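Local coordinates for CCHC-type domain-containing protein (Trypanosoma brucei brucei, PDB 7C45), which probably acts as a 3'-5' RNA exonuclease of the RNase D type that trims guide RNAs and carries zinc knuckles, at residues E23-A28 against D81-D86. Numbering follows the deposited sequence.
Sequences EKLKEA and DVFVKD
Leu-25 reaches out of helix 22-33 toward helix 80-92 and meets Val-82 and Phe-83, joining two helices of the 3'-5' exonuclease domain, which has the RNase H-like fold. CD2 of Leu-25 lies 3.8 Å from CG1 of Val-82, the two side chains meeting at a slant, and the same methyl sits 3.6 Å from the backbone O of Val-82. CD1 of Leu-25, the other branch, approaches CD1 of the Phe-83 ring obliquely at 4.2 Å. With chi1 at 174°, CG of Leu-25 lies trans to its own nitrogen and points to the neighbouring helix, and chi2 of 65° then turns CD2 to Val-82 and CD1 to Phe-83. The short helical segments run in nearly the same direction, 24° apart, yet their axes come no closer than 10.4 Å, so the gap is bridged largely by Leu-25, which reaches both side chains and backbone of helix 80-92.

Beneath this pair lies the edge of the central sheet: Leu-25 also packs on Val-19 of strand 16-19 and on Phe-73 of strand 70-74, while the ring of Phe-83, whose CB points away from helix 22-33, stands edge-to-face with Phe-73. Val-82 in turn touches His-22, at the start of helix 22-33.

Toward solvent the character of the contact changes. Lys-26 and Asp-86 have both been seen, with His-22, binding a zinc ion; that zinc is not bound to this chain in the present model. Bends along the lysine chain carry its amine toward the aspartate, probably giving a mild electrostatic attraction, but NZ of Lys-26 stops 4.2 Å from OD2 of Asp-86, too far for a salt bridge.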
ATOM      1  N   GLU A  23      18.632  19.224  10.740  1.00 17.20           N
ATOM      2  CA  GLU A  23      17.805  19.582  11.891  1.00 23.12           C
ATOM      3  C   GLU A  23      16.402  18.997  11.756  1.00 22.74           C
ATOM      4  O   GLU A  23      15.865  18.397  12.699  1.00 17.53           O
ATOM      5  CB  GLU A  23      17.737  21.099  12.058  1.00 29.07           C
ATOM      6  CG  GLU A  23      18.974  21.698  12.706  1.00 46.17           C
ATOM      7  CD  GLU A  23      19.261  21.103  14.078  1.00 63.15           C
ATOM      8  OE1 GLU A  23      18.306  20.922  14.861  1.00 66.42           O
ATOM      9  OE2 GLU A  23      20.440  20.805  14.370  1.00 70.94           O
ATOM     10  N   LYS A  24      15.793  19.148  10.579  1.00 17.33           N
ATOM     11  CA  LYS A  24      14.450  18.608  10.398  1.00 17.25           C
ATOM     12  C   LYS A  24      14.441  17.090  10.527  1.00 16.86           C
ATOM     13  O   LYS A  24      13.471  16.497  11.021  1.00 16.87           O
ATOM     14  CB  LYS A  24      13.903  19.048   9.044  1.00 17.22           C
ATOM     15  CG  LYS A  24      13.490  20.537   9.000  1.00 17.74           C
ATOM     16  CD  LYS A  24      13.311  20.954   7.555  1.00 17.73           C
ATOM     17  CE  LYS A  24      13.410  22.448   7.313  1.00 20.60           C
ATOM     18  NZ  LYS A  24      12.962  22.762   5.928  1.00 21.69           N
ATOM     19  N   LEU A  25      15.510  16.440  10.073  1.00 16.54           N
ATOM     20  CA  LEU A  25      15.602  14.988  10.128  1.00 16.21           C
ATOM     21  C   LEU A  25      15.653  14.471  11.560  1.00 16.38           C
ATOM     22  O   LEU A  25      15.040  13.449  11.879  1.00 16.28           O
ATOM     23  CB  LEU A  25      16.834  14.532   9.357  1.00 15.94           C
ATOM     24  CG  LEU A  25      17.214  13.047   9.403  1.00 17.27           C
ATOM     25  CD1 LEU A  25      16.145  12.163   8.726  1.00 15.44           C
ATOM     26  CD2 LEU A  25      18.565  12.850   8.740  1.00 16.36           C
ATOM     27  N   LYS A  26      16.419  15.133  12.429  1.00 16.66           N
ATOM     28  CA  LYS A  26      16.494  14.691  13.819  1.00 16.91           C
ATOM     29  C   LYS A  26      15.125  14.721  14.471  1.00 17.17           C
ATOM     30  O   LYS A  26      14.745  13.781  15.175  1.00 18.57           O
ATOM     31  CB  LYS A  26      17.456  15.578  14.605  1.00 24.66           C
ATOM     32  CG  LYS A  26      18.766  15.819  13.919  1.00 36.27           C
ATOM     33  CD  LYS A  26      19.666  14.630  14.036  1.00 42.05           C
ATOM     34  CE  LYS A  26      20.462  14.749  15.310  1.00 43.75           C
ATOM     35  NZ  LYS A  26      21.184  13.500  15.689  1.00 37.56           N
ATOM     36  N   GLU A  27      14.378  15.793  14.238  1.00 17.38           N
ATOM     37  CA  GLU A  27      13.052  15.928  14.821  1.00 17.69           C
ATOM     38  C   GLU A  27      12.119  14.845  14.299  1.00 17.38           C
ATOM     39  O   GLU A  27      11.339  14.272  15.062  1.00 17.56           O
ATOM     40  CB  GLU A  27      12.500  17.312  14.503  1.00 18.01           C
ATOM     41  CG  GLU A  27      11.156  17.627  15.094  1.00 20.32           C
ATOM     42  N   ALA A  28      12.181  14.568  12.996  1.00 16.97           N
ATOM     43  CA  ALA A  28      11.277  13.579  12.416  1.00 16.69           C
ATOM     44  C   ALA A  28      11.581  12.187  12.951  1.00 16.53           C
ATOM     45  O   ALA A  28      10.666  11.419  13.252  1.00 16.55           O
ATOM     46  CB  ALA A  28      11.388  13.594  10.888  1.00 16.34           C
ATOM     47  N   ASP A  81      23.333   8.709   2.793  1.00 14.83           N
ATOM     48  CA  ASP A  81      24.187   8.528   3.956  1.00 14.92           C
ATOM     49  C   ASP A  81      23.625   9.259   5.162  1.00 14.96           C
ATOM     50  O   ASP A  81      23.562   8.695   6.257  1.00 19.61           O
ATOM     51  CB  ASP A  81      25.615   9.000   3.661  1.00 15.15           C
ATOM     52  CG  ASP A  81      26.572   8.738   4.816  1.00 18.67           C
ATOM     53  OD1 ASP A  81      26.651   7.596   5.297  1.00 20.16           O
ATOM     54  OD2 ASP A  81      27.204   9.693   5.278  1.00 26.24           O
ATOM     55  N   VAL A  82      23.187  10.499   4.976  1.00 15.02           N
ATOM     56  CA  VAL A  82      22.668  11.256   6.112  1.00 15.13           C
ATOM     57  C   VAL A  82      21.329  10.676   6.565  1.00 15.04           C
ATOM     58  O   VAL A  82      21.101  10.439   7.760  1.00 15.13           O
ATOM     59  CB  VAL A  82      22.553  12.748   5.759  1.00 15.28           C
ATOM     60  CG1 VAL A  82      21.773  13.493   6.853  1.00 15.44           C
ATOM     61  CG2 VAL A  82      23.934  13.367   5.619  1.00 15.43           C
ATOM     62  N   PHE A  83      20.443  10.410   5.607  1.00 14.90           N
ATOM     63  CA  PHE A  83      19.097   9.934   5.934  1.00 15.17           C
ATOM     64  C   PHE A  83      19.113   8.610   6.700  1.00 14.78           C
ATOM     65  O   PHE A  83      18.370   8.441   7.676  1.00 14.86           O
ATOM     66  CB  PHE A  83      18.281   9.807   4.646  1.00 14.70           C
ATOM     67  CG  PHE A  83      17.012   9.015   4.797  1.00 14.59           C
ATOM     68  CD1 PHE A  83      15.889   9.590   5.361  1.00 14.69           C
ATOM     69  CD2 PHE A  83      16.932   7.697   4.365  1.00 14.44           C
ATOM     70  CE1 PHE A  83      14.710   8.863   5.511  1.00 14.61           C
ATOM     71  CE2 PHE A  83      15.758   6.978   4.493  1.00 14.36           C
ATOM     72  CZ  PHE A  83      14.643   7.567   5.076  1.00 14.44           C
ATOM     73  N   VAL A  84      19.946   7.660   6.282  1.00 14.71           N
ATOM     74  CA  VAL A  84      19.891   6.330   6.877  1.00 15.38           C
ATOM     75  C   VAL A  84      20.522   6.267   8.265  1.00 14.93           C
ATOM     76  O   VAL A  84      20.237   5.323   9.009  1.00 15.12           O
ATOM     77  CB  VAL A  84      20.565   5.280   5.976  1.00 16.26           C
ATOM     78  CG1 VAL A  84      19.928   5.238   4.581  1.00 16.06           C
ATOM     79  CG2 VAL A  84      22.014   5.557   5.891  1.00 14.76           C
ATOM     80  N   LYS A  85      21.342   7.254   8.642  1.00 16.38           N
ATOM     81  CA  LYS A  85      22.103   7.224   9.889  1.00 18.36           C
ATOM     82  C   LYS A  85      21.287   6.717  11.077  1.00 16.89           C
ATOM     83  O   LYS A  85      21.607   5.681  11.666  1.00 20.07           O
ATOM     84  CB  LYS A  85      22.667   8.618  10.184  1.00 17.25           C
ATOM     85  N   ASP A  86      20.221   7.420  11.430  1.00 20.05           N
ATOM     86  CA  ASP A  86      19.342   6.937  12.489  1.00 24.81           C
ATOM     87  C   ASP A  86      18.094   6.228  11.970  1.00 19.26           C
ATOM     88  O   ASP A  86      17.540   5.377  12.684  1.00 17.31           O
ATOM     89  CB  ASP A  86      18.929   8.093  13.418  1.00 23.57           C
ATOM     90  CG  ASP A  86      20.043   8.501  14.384  1.00 30.04           C
ATOM     91  OD1 ASP A  86      21.066   7.781  14.472  1.00 22.82           O
ATOM     92  OD2 ASP A  86      19.882   9.534  15.062  1.00 26.42           O
TER